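Local coordinates for putative PII-like nitrogen regulatory protein (Shewanella baltica, PDB 3CE8) that is of unknown function but, as a putative PII-like nitrogen regulatory protein, probably acts in signalling as a trimer of ferredoxin-like subunits, at residues F51-I56 against C79-M84; V27-N32 against R107-P112; L45-G50 against Q90-T95; V39-E44 against T95-V100. All coordinates share one frame; numbering follows the deposited sequence. Where two conformers were deposited one is given.

Contact 1: F51-I56 against C79-M84; sequences FSLGNI and CKFEIM. With EDO (1,2-ethanediol), chain E.
The antiparallel pairing of strands 50-60 and 74-86 at one side of the ferredoxin-like sheet brings Ser52 against Glu82 and Gly54 against Lys80 as hydrogen-bonded pairs. Ser52 N gives a nearly straight bond (174°) to Glu82 O at 2.9 Å, and Glu82 N returns one to Ser52 O at 2.8 Å. Lys80 N reaches Gly54 O at 2.6 Å, with Gly54 N bonded back to Lys80 O. A bound ethanediol, probably from the crystallisation liquor, donates from O1 to Glu82 O at 3.1 Å, so that this carbonyl is gripped twice.

The two faces carry different chemistry. On one, the Phe81 ring takes Leu53 CB over its face, a CH-pi contact 4.2 Å from CB to the ring centroid, while Leu53 CD2 meets Phe81 CE2 at 3.6 Å. Phe51 CD2 comes to the Phe81 rim near its plane, and both phenylalanines run in the same direction, toward helix 35-42. An alanine in place of Phe81 would probably open a gap between Phe51 and Leu53 and deprive the leucine of its aromatic support. On the other face, Lys80 runs out extended across Ile56, its CB 3.7 Å from Ile56 CG1. Its amine makes a long salt bridge to Glu82, and the side chain lies close to a phosphate ion, probably also from the liquor. Long, weak ion pairs link Lys80 and Glu82 to their counterparts in the other two subunits. Helices over one face of an antiparallel sheet, with the other face turned to partner subunits, are characteristic of the ferredoxin-like fold and consistent with a PII-like trimer.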
# COMPACT_ATOMS: atom_id res chain seq x y z
N PHE A 51 -8.74 -10.10 -5.00
CA PHE A 51 -8.00 -9.45 -3.87
C PHE A 51 -6.56 -9.88 -3.84
O PHE A 51 -6.17 -10.82 -4.51
CB PHE A 51 -8.63 -9.72 -2.50
CG PHE A 51 -8.74 -11.19 -2.16
CD1 PHE A 51 -9.82 -11.94 -2.61
CD2 PHE A 51 -7.77 -11.81 -1.39
CE1 PHE A 51 -9.90 -13.28 -2.32
CE2 PHE A 51 -7.86 -13.16 -1.09
CZ PHE A 51 -8.93 -13.89 -1.55
N SER A 52 -5.79 -9.19 -3.02
CA SER A 52 -4.38 -9.52 -2.88
C SER A 52 -3.99 -9.68 -1.44
O SER A 52 -4.63 -9.17 -0.54
CB SER A 52 -3.47 -8.46 -3.50
OG SER A 52 -3.16 -7.43 -2.57
N LEU A 53 -2.91 -10.40 -1.24
CA LEU A 53 -2.39 -10.59 0.11
C LEU A 53 -0.89 -10.77 0.16
O LEU A 53 -0.29 -11.40 -0.68
CB LEU A 53 -3.08 -11.76 0.80
CG LEU A 53 -2.75 -13.17 0.40
CD1 LEU A 53 -1.51 -13.56 1.15
CD2 LEU A 53 -3.89 -14.07 0.79
N GLY A 54 -0.30 -10.13 1.14
CA GLY A 54 1.12 -10.22 1.34
C GLY A 54 1.52 -10.26 2.79
O GLY A 54 0.77 -9.87 3.68
N ASN A 55 2.72 -10.74 3.03
CA ASN A 55 3.29 -10.79 4.37
C ASN A 55 3.89 -9.46 4.78
O ASN A 55 4.60 -8.82 4.02
CB ASN A 55 4.37 -11.88 4.46
CG ASN A 55 3.77 -13.29 4.56
OD1 ASN A 55 2.63 -13.49 5.03
ND2 ASN A 55 4.56 -14.28 4.16
N ILE A 56 3.54 -9.01 5.98
CA ILE A 56 4.15 -7.81 6.58
C ILE A 56 4.48 -8.04 8.06
O ILE A 56 3.95 -8.92 8.72
CB ILE A 56 3.34 -6.46 6.39
CG1 ILE A 56 1.93 -6.56 6.97
CG2 ILE A 56 3.35 -5.96 4.90
CD1 ILE A 56 1.93 -6.55 8.47
N CYS A 79 -0.48 -11.06 7.98
CA CYS A 79 -0.91 -11.19 6.62
C CYS A 79 -1.69 -9.94 6.28
O CYS A 79 -2.63 -9.57 6.96
CB CYS A 79 -1.76 -12.46 6.48
SG CYS A 79 -2.31 -12.78 4.78
N LYS A 80 -1.26 -9.27 5.22
CA LYS A 80 -1.89 -8.05 4.77
C LYS A 80 -2.64 -8.28 3.48
O LYS A 80 -2.08 -8.57 2.40
CB LYS A 80 -0.85 -6.93 4.61
CG LYS A 80 -1.36 -5.57 4.12
CD LYS A 80 -0.16 -4.71 3.70
CE LYS A 80 -0.47 -3.34 3.14
NZ LYS A 80 0.77 -2.68 2.59
N PHE A 81 -3.94 -8.11 3.65
CA PHE A 81 -4.93 -8.23 2.60
C PHE A 81 -5.30 -6.86 2.09
O PHE A 81 -5.42 -5.91 2.85
CB PHE A 81 -6.24 -8.85 3.13
CG PHE A 81 -6.17 -10.35 3.43
CD1 PHE A 81 -5.77 -10.82 4.66
CD2 PHE A 81 -6.56 -11.28 2.47
CE1 PHE A 81 -5.73 -12.17 4.92
CE2 PHE A 81 -6.51 -12.63 2.72
CZ PHE A 81 -6.10 -13.08 3.94
N GLU A 82 -5.46 -6.79 0.79
CA GLU A 82 -5.96 -5.59 0.13
C GLU A 82 -7.10 -6.00 -0.77
O GLU A 82 -6.95 -6.86 -1.65
CB GLU A 82 -4.86 -4.86 -0.64
CG GLU A 82 -3.81 -4.27 0.28
CD GLU A 82 -2.85 -3.31 -0.39
OE1 GLU A 82 -2.88 -3.11 -1.62
OE2 GLU A 82 -2.06 -2.73 0.35
N ILE A 83 -8.25 -5.38 -0.49
CA ILE A 83 -9.52 -5.70 -1.12
C ILE A 83 -10.29 -4.51 -1.67
O ILE A 83 -10.90 -3.71 -0.97
CB ILE A 83 -10.42 -6.43 -0.10
CG1 ILE A 83 -9.63 -7.57 0.56
CG2 ILE A 83 -11.74 -6.94 -0.73
CD1 ILE A 83 -10.05 -7.77 1.96
N MSE A 84 -10.20 -4.41 -2.98
CA MSE A 84 -10.91 -3.39 -3.74
C MSE A 84 -12.36 -3.83 -3.76
O MSE A 84 -12.67 -5.01 -4.00
CB MSE A 84 -10.38 -3.27 -5.17
CG MSE A 84 -11.00 -2.12 -5.94
SE MSE A 84 -10.28 -0.45 -5.33
CE MSE A 84 -8.41 -0.82 -5.64
C1 EDO E . -6.92 -5.48 -4.92
O1 EDO E . -5.88 -6.40 -4.55
C2 EDO E . -7.75 -6.03 -6.07
O2 EDO E . -8.93 -6.38 -5.36

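Contact 2: V27-N32 against R107-P112; sequences VLIAQN and RYWIMP
The Trp109 side chain starts with CG lodged between its backbone N and carbonyl carbon (chi1 60°), which swings the indole across strand 23-31, where Val27, its CG1 anti to the backbone N (177°), lies beneath it. Val27 CB makes a CH-pi contact 3.8 Å from the centroid of the five-membered ring of Trp109, and Val27 CG1 slides under the six-membered part, 3.5 Å from CZ2. Farther along the indole, Ile29 CG1 comes within 3.7 Å of Trp109 CH2. A serine replacing Trp109 would probably leave Val27 and Ile29 without their aromatic cover and open a gap toward Met84 of the third subunit, which packs on the indole.

The backbones are antiparallel: Val27 N to Trp109 O (2.7 Å) and Trp109 N to Val27 O (2.8 Å) close one pair, and Ile29 N adds a bond to Arg107 O. The opposite face holds Leu28, whose CD1 lies 4.1 Å from Tyr108 CB, both residues packing on helix 90-100; Tyr108 OH bonds to Gln115 of the third subunit. The indole N-H is buried with no polar partner in the model; the strands are joined by backbone bonds and apolar burial alone.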
# COMPACT_ATOMS: atom_id res chain seq x y z
N VAL A 27 -7.88 -2.34 3.52
CA VAL A 27 -6.60 -2.93 3.95
C VAL A 27 -6.83 -3.47 5.34
O VAL A 27 -7.34 -2.78 6.24
CB VAL A 27 -5.42 -1.94 3.99
CG1 VAL A 27 -4.18 -2.67 4.52
CG2 VAL A 27 -5.20 -1.34 2.60
N LEU A 28 -6.46 -4.73 5.47
CA LEU A 28 -6.72 -5.53 6.68
C LEU A 28 -5.47 -6.27 7.12
O LEU A 28 -4.86 -6.98 6.32
CB LEU A 28 -7.86 -6.52 6.33
CG LEU A 28 -8.25 -7.60 7.33
CD1 LEU A 28 -8.90 -7.01 8.59
CD2 LEU A 28 -9.20 -8.54 6.61
N ILE A 29 -5.07 -6.05 8.37
CA ILE A 29 -3.87 -6.68 8.94
C ILE A 29 -4.35 -7.81 9.84
O ILE A 29 -4.74 -7.59 10.98
CB ILE A 29 -2.98 -5.68 9.72
CG1 ILE A 29 -2.66 -4.48 8.83
CG2 ILE A 29 -1.70 -6.33 10.18
CD1 ILE A 29 -2.19 -4.87 7.46
N ALA A 30 -4.30 -9.01 9.27
CA ALA A 30 -4.81 -10.25 9.84
C ALA A 30 -3.73 -11.14 10.37
O ALA A 30 -2.62 -11.25 9.85
CB ALA A 30 -5.62 -11.00 8.79
N GLN A 31 -4.10 -11.85 11.41
CA GLN A 31 -3.17 -12.78 12.05
C GLN A 31 -3.09 -13.98 11.14
O GLN A 31 -4.03 -14.31 10.45
CB GLN A 31 -3.63 -13.13 13.46
CG GLN A 31 -4.27 -11.91 14.16
CD GLN A 31 -4.35 -12.07 15.64
OE1 GLN A 31 -3.37 -12.46 16.28
NE2 GLN A 31 -5.51 -11.73 16.22
N ASN A 32 -1.93 -14.62 11.13
CA ASN A 32 -1.67 -15.74 10.21
C ASN A 32 -2.61 -16.92 10.34
O ASN A 32 -2.83 -17.64 9.38
CB ASN A 32 -0.20 -16.19 10.26
CG ASN A 32 0.75 -15.20 9.55
OD1 ASN A 32 0.36 -14.48 8.62
ND2 ASN A 32 2.01 -15.18 9.99
N ARG A 107 -6.71 -5.21 12.60
CA ARG A 107 -6.69 -3.80 12.24
C ARG A 107 -7.07 -3.65 10.80
O ARG A 107 -6.81 -4.51 9.97
CB ARG A 107 -5.34 -3.15 12.48
CG ARG A 107 -5.29 -2.45 13.81
CD ARG A 107 -4.17 -1.42 13.85
NE ARG A 107 -4.57 -0.22 14.58
CZ ARG A 107 -5.22 0.79 14.01
NH1 ARG A 107 -5.53 0.72 12.70
NH2 ARG A 107 -5.57 1.85 14.74
N TYR A 108 -7.75 -2.55 10.51
CA TYR A 108 -8.07 -2.26 9.13
C TYR A 108 -8.19 -0.79 8.86
O TYR A 108 -8.30 0.03 9.77
CB TYR A 108 -9.39 -2.92 8.71
CG TYR A 108 -10.61 -2.16 9.20
CD1 TYR A 108 -11.05 -2.30 10.49
CD2 TYR A 108 -11.29 -1.29 8.38
CE1 TYR A 108 -12.17 -1.60 10.96
CE2 TYR A 108 -12.40 -0.58 8.83
CZ TYR A 108 -12.84 -0.74 10.12
OH TYR A 108 -13.93 -0.04 10.60
N TRP A 109 -8.10 -0.50 7.59
CA TRP A 109 -8.33 0.85 7.09
C TRP A 109 -8.82 0.82 5.65
O TRP A 109 -8.68 -0.16 4.97
CB TRP A 109 -7.16 1.81 7.32
CG TRP A 109 -5.91 1.43 6.71
CD1 TRP A 109 -5.44 1.79 5.49
CD2 TRP A 109 -4.91 0.61 7.31
NE1 TRP A 109 -4.18 1.21 5.27
CE2 TRP A 109 -3.84 0.48 6.37
CE3 TRP A 109 -4.80 -0.05 8.55
CZ2 TRP A 109 -2.71 -0.27 6.62
CZ3 TRP A 109 -3.65 -0.80 8.81
CH2 TRP A 109 -2.62 -0.90 7.84
N ILE A 110 -9.53 1.88 5.28
CA ILE A 110 -10.17 2.00 3.97
C ILE A 110 -9.67 3.26 3.35
O ILE A 110 -9.63 4.32 3.98
CB ILE A 110 -11.74 2.05 4.06
CG1 ILE A 110 -12.29 0.80 4.80
CG2 ILE A 110 -12.32 2.16 2.67
CD1 ILE A 110 -13.77 0.72 4.88
N MSE A 111 -9.22 3.13 2.11
CA MSE A 111 -8.61 4.25 1.40
C MSE A 111 -9.33 4.51 0.12
O MSE A 111 -9.85 3.60 -0.50
CB MSE A 111 -7.17 3.94 1.07
CG MSE A 111 -6.47 3.32 2.25
SE MSE A 111 -4.60 3.03 1.99
CE MSE A 111 -4.08 4.86 1.97
N PRO A 112 -9.33 5.77 -0.28
CA PRO A 112 -9.97 6.09 -1.51
C PRO A 112 -9.10 5.76 -2.69
O PRO A 112 -7.85 5.77 -2.61
CB PRO A 112 -10.17 7.59 -1.41
CG PRO A 112 -9.07 8.06 -0.55
CD PRO A 112 -8.74 6.94 0.38

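Contact 3: L45-G50 against Q90-T95. With EDO (1,2-ethanediol), chain E.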
# COMPACT_ATOMS: atom_id res chain seq x y z
N LEU A 45 -17.77 -13.75 -1.68
CA LEU A 45 -18.41 -12.44 -1.85
C LEU A 45 -18.41 -12.07 -3.35
O LEU A 45 -17.36 -11.81 -3.96
CB LEU A 45 -17.73 -11.38 -0.98
CG LEU A 45 -17.91 -11.55 0.54
CD1 LEU A 45 -17.04 -10.58 1.37
CD2 LEU A 45 -19.39 -11.43 0.95
N GLU A 46 -19.62 -12.07 -3.92
CA GLU A 46 -19.89 -11.79 -5.37
C GLU A 46 -19.54 -10.41 -5.89
O GLU A 46 -19.36 -10.20 -7.08
CB GLU A 46 -21.36 -12.03 -5.77
CG GLU A 46 -21.63 -13.43 -6.24
CD GLU A 46 -23.10 -13.66 -6.56
OE1 GLU A 46 -23.96 -13.00 -5.91
OE2 GLU A 46 -23.40 -14.51 -7.43
N PHE A 47 -19.46 -9.47 -5.00
CA PHE A 47 -19.23 -8.09 -5.41
C PHE A 47 -17.75 -7.82 -5.48
O PHE A 47 -17.35 -6.73 -5.84
CB PHE A 47 -19.96 -7.09 -4.48
CG PHE A 47 -19.64 -7.26 -3.01
CD1 PHE A 47 -18.47 -6.76 -2.47
CD2 PHE A 47 -20.54 -7.92 -2.17
CE1 PHE A 47 -18.19 -6.93 -1.13
CE2 PHE A 47 -20.27 -8.08 -0.82
CZ PHE A 47 -19.10 -7.59 -0.30
N LEU A 48 -16.95 -8.83 -5.14
CA LEU A 48 -15.47 -8.75 -5.20
C LEU A 48 -14.96 -9.45 -6.48
O LEU A 48 -15.38 -10.56 -6.81
CB LEU A 48 -14.81 -9.40 -3.98
CG LEU A 48 -15.07 -8.86 -2.57
CD1 LEU A 48 -14.30 -9.71 -1.55
CD2 LEU A 48 -14.71 -7.41 -2.49
N SER A 49 -14.06 -8.79 -7.20
CA SER A 49 -13.56 -9.29 -8.50
C SER A 49 -12.21 -9.99 -8.33
O SER A 49 -11.73 -10.69 -9.23
CB SER A 49 -13.43 -8.15 -9.52
OG SER A 49 -12.61 -7.09 -8.99
N GLY A 50 -11.67 -9.81 -7.14
CA GLY A 50 -10.36 -10.35 -6.77
C GLY A 50 -9.80 -9.57 -5.60
O GLY A 50 -10.35 -8.54 -5.21
N GLN A 90 -19.48 -1.79 1.39
CA GLN A 90 -18.55 -1.67 2.51
C GLN A 90 -19.03 -2.41 3.77
O GLN A 90 -18.27 -3.15 4.39
CB GLN A 90 -18.30 -0.19 2.85
CG GLN A 90 -17.18 0.01 3.88
CD GLN A 90 -17.08 1.44 4.36
OE1 GLN A 90 -16.54 2.30 3.67
NE2 GLN A 90 -17.59 1.69 5.56
N ALA A 91 -20.29 -2.21 4.12
CA ALA A 91 -20.88 -2.82 5.33
C ALA A 91 -20.86 -4.31 5.16
O ALA A 91 -20.41 -5.05 6.03
CB ALA A 91 -22.29 -2.41 5.51
N ALA A 92 -21.40 -4.74 4.03
CA ALA A 92 -21.48 -6.17 3.71
C ALA A 92 -20.11 -6.82 3.89
O ALA A 92 -20.00 -7.90 4.47
CB ALA A 92 -21.99 -6.39 2.27
N LEU A 93 -19.08 -6.09 3.45
CA LEU A 93 -17.70 -6.62 3.46
C LEU A 93 -17.13 -6.67 4.87
O LEU A 93 -16.56 -7.68 5.28
CB LEU A 93 -16.78 -5.78 2.57
CG LEU A 93 -15.27 -6.12 2.52
CD1 LEU A 93 -14.98 -7.55 2.10
CD2 LEU A 93 -14.55 -5.15 1.62
N LEU A 94 -17.37 -5.62 5.63
CA LEU A 94 -16.79 -5.53 6.96
C LEU A 94 -17.50 -6.42 7.97
O LEU A 94 -16.87 -7.01 8.86
CB LEU A 94 -16.74 -4.08 7.45
CG LEU A 94 -15.83 -3.06 6.75
CD1 LEU A 94 -16.03 -1.66 7.37
CD2 LEU A 94 -14.39 -3.45 6.83
N THR A 95 -18.82 -6.52 7.83
CA THR A 95 -19.62 -7.38 8.73
C THR A 95 -19.28 -8.85 8.47
O THR A 95 -19.24 -9.67 9.38
CB THR A 95 -21.14 -7.15 8.58
OG1 THR A 95 -21.49 -7.28 7.20
CG2 THR A 95 -21.54 -5.79 9.05
C1 EDO E . -6.92 -5.48 -4.92
O1 EDO E . -5.88 -6.40 -4.55
C2 EDO E . -7.75 -6.03 -6.07
O2 EDO E . -8.93 -6.38 -5.36
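Leu93 is gripped from the turn side by Leu45 and Phe47, and this is where the contact is tight. Leu45 CD1 meets Leu93 CD1 at 3.7 Å, the two side chains set roughly perpendicular to each other. The Phe47 ring comes in beside them with its far end: CE2 lies 3.9 Å from Ala92 CB, and CZ lies 4.1 Å from Leu93 CB. With CG of Phe47 placed between its backbone N and carbonyl carbon (chi1 54°), the ring folds back beside Leu45, whose CB stands over one of its faces, offset toward the rim. Leu48 joins less closely, its CD1 4.3 Å from Leu93 CD1, before packing on into Leu42 and Ile83.

Leu45 to Leu48 form a type I beta turn, closed by a bond of 3.2 Å from Leu48 N to Leu45 O. In the beta-alpha-beta unit of this ferredoxin-like fold, the turn lies in the connection that leads from helix 35-42 to strand 50-60, and it presses apolar side chains against the start of helix 90-100.

The far side of the helix is looser and faces solvent. There Thr95, exposed, turns its hydroxyl back onto its own helix, OG1 donating to Ala91 O at 2.7 Å from above the carbonyl plane, while Thr95 N also uses that oxygen. Beyond the turn the segment leaves the helix altogether: Gly50 O accepts a bond of 2.6 Å from O2 of an ethanediol, and Gly50 pairs with a strand of the second subunit.

Contact 4: V39-E44 against T95-V100; sequences VDTLIE and TALALV. With EDO (1,2-ethanediol), chain D.
Thr41 overlaps the neighbouring helix with its methyl group, CG2 resting 4.0 Å from Ala96 CB and 4.1 Å from Leu97 CD2. Its first torsion sorts the two branches: CG2 is anti to the backbone N and turned to the Ala96-Leu97 side, whereas OG1 stands beside that N (chi1 -72°) and bonds back to the carbonyl of Asp37 one turn earlier. The hydroxyl is thus satisfied within its own helix, and its very close approach to Val100, 3.0 Å from OG1 to CG1, is a steric contact that supplies no hydrogen bond.

Deeper in, Leu42 and Leu97 meet through their outer methyls, CD2 to CD2 at 3.9 Å, one side chain lying nearly square across the other. No polar bond joins the two segments, so the helices are held together here by small and branched apolar groups. On the first of these residues, the Thr41 carbonyl oxygen accepts a bond of 3.1 Å from O1 of a bound ethanediol and one from Glu44 N at 3.2 Å; the same diol oxygen also lies against Glu44 CB.

The pair of helices lies over one face of the sheet. Leu42 reaches down to Phe51, Phe81 and Ile83, while Leu97 reaches Leu26 and Leu28, so that the two leucines bring helices 35-42 and 90-100 together above strands 50-60, 74-86 and 23-31.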
# COMPACT_ATOMS: atom_id res chain seq x y z
N VAL A 39 -9.71 -15.80 3.54
CA VAL A 39 -9.68 -16.06 2.10
C VAL A 39 -11.00 -16.68 1.69
O VAL A 39 -11.58 -16.34 0.67
CB VAL A 39 -8.47 -16.95 1.72
CG1 VAL A 39 -8.65 -17.63 0.33
CG2 VAL A 39 -7.21 -16.13 1.80
N ASP A 40 -11.48 -17.55 2.55
CA ASP A 40 -12.71 -18.29 2.31
C ASP A 40 -13.90 -17.38 2.24
O ASP A 40 -14.83 -17.59 1.46
CB ASP A 40 -12.96 -19.33 3.40
CG ASP A 40 -12.04 -20.55 3.28
OD1 ASP A 40 -11.36 -20.70 2.24
OD2 ASP A 40 -12.00 -21.36 4.22
N THR A 41 -13.86 -16.35 3.05
CA THR A 41 -14.98 -15.41 3.14
C THR A 41 -15.03 -14.57 1.90
O THR A 41 -16.09 -14.36 1.30
CB THR A 41 -14.82 -14.47 4.33
OG1 THR A 41 -15.06 -15.20 5.53
CG2 THR A 41 -15.81 -13.31 4.24
N LEU A 42 -13.84 -14.14 1.48
CA LEU A 42 -13.70 -13.19 0.40
C LEU A 42 -14.09 -13.81 -0.91
O LEU A 42 -14.77 -13.19 -1.72
CB LEU A 42 -12.26 -12.66 0.30
CG LEU A 42 -11.79 -11.84 1.50
CD1 LEU A 42 -10.30 -11.60 1.48
CD2 LEU A 42 -12.58 -10.52 1.55
N ILE A 43 -13.67 -15.06 -1.09
CA ILE A 43 -13.90 -15.76 -2.39
C ILE A 43 -15.38 -15.97 -2.60
O ILE A 43 -15.82 -16.20 -3.73
CB ILE A 43 -13.15 -17.15 -2.56
CG1 ILE A 43 -13.60 -18.13 -1.49
CG2 ILE A 43 -11.63 -17.00 -2.59
CD1 ILE A 43 -13.12 -19.53 -1.74
N GLU A 44 -16.13 -15.81 -1.53
CA GLU A 44 -17.56 -16.13 -1.58
C GLU A 44 -18.42 -14.88 -1.81
O GLU A 44 -19.61 -14.94 -2.11
CB GLU A 44 -17.93 -16.83 -0.28
CG GLU A 44 -18.93 -17.89 -0.50
CD GLU A 44 -18.42 -18.93 -1.51
OE1 GLU A 44 -17.37 -19.57 -1.24
OE2 GLU A 44 -19.07 -19.12 -2.57
N THR A 95 -18.82 -6.52 7.83
CA THR A 95 -19.62 -7.38 8.73
C THR A 95 -19.28 -8.85 8.47
O THR A 95 -19.24 -9.67 9.38
CB THR A 95 -21.14 -7.15 8.58
OG1 THR A 95 -21.49 -7.28 7.20
CG2 THR A 95 -21.54 -5.79 9.05
N ALA A 96 -18.99 -9.17 7.21
CA ALA A 96 -18.64 -10.56 6.80
C ALA A 96 -17.30 -10.94 7.39
O ALA A 96 -17.08 -12.05 7.89
CB ALA A 96 -18.60 -10.69 5.29
N LEU A 97 -16.37 -9.99 7.32
CA LEU A 97 -15.01 -10.21 7.86
C LEU A 97 -15.03 -10.18 9.39
O LEU A 97 -14.34 -10.94 10.05
CB LEU A 97 -14.04 -9.19 7.32
CG LEU A 97 -13.76 -9.34 5.82
CD1 LEU A 97 -13.08 -8.08 5.35
CD2 LEU A 97 -12.94 -10.59 5.48
N ALA A 98 -15.92 -9.37 9.93
CA ALA A 98 -16.02 -9.21 11.38
C ALA A 98 -16.36 -10.53 12.01
O ALA A 98 -16.08 -10.76 13.20
CB ALA A 98 -17.05 -8.18 11.75
N LEU A 99 -16.91 -11.43 11.19
CA LEU A 99 -17.32 -12.75 11.69
C LEU A 99 -16.12 -13.64 11.88
O LEU A 99 -16.05 -14.39 12.86
CB LEU A 99 -18.27 -13.48 10.74
CG LEU A 99 -19.78 -13.37 10.81
CD1 LEU A 99 -20.34 -13.98 9.52
CD2 LEU A 99 -20.29 -14.08 12.02
N VAL A 100 -15.21 -13.57 10.91
CA VAL A 100 -14.04 -14.49 10.91
C VAL A 100 -13.05 -14.09 11.99
O VAL A 100 -12.24 -14.90 12.45
CB VAL A 100 -13.33 -14.57 9.53
CG1 VAL A 100 -14.32 -15.00 8.45
CG2 VAL A 100 -12.73 -13.27 9.17
C1 EDO D . -19.42 -14.66 2.53
O1 EDO D . -18.44 -15.66 2.84
C2 EDO D . -20.35 -14.99 1.36
O2 EDO D . -21.58 -14.28 1.55

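How the contacts relate
Contacts 1 and 2 are buried, near the centre of the chain, and unite the four-stranded sheet: strands 74-86 and 23-31 are neighbours, joined by bonds such as Cys79 N to Ala30 O and Phe81 N to Leu28 O. Both rely on backbone hydrogen bonds. Contacts 3 and 4 are only partly buried, share Thr95 and helix 90-100, and have no hydrogen bond across them. By apolar packing they cover one face of the sheet whose strands contacts 1 and 2 join. Along the chain, each of the other three lies inside the loop closed by contact 2, the one with most distant segments.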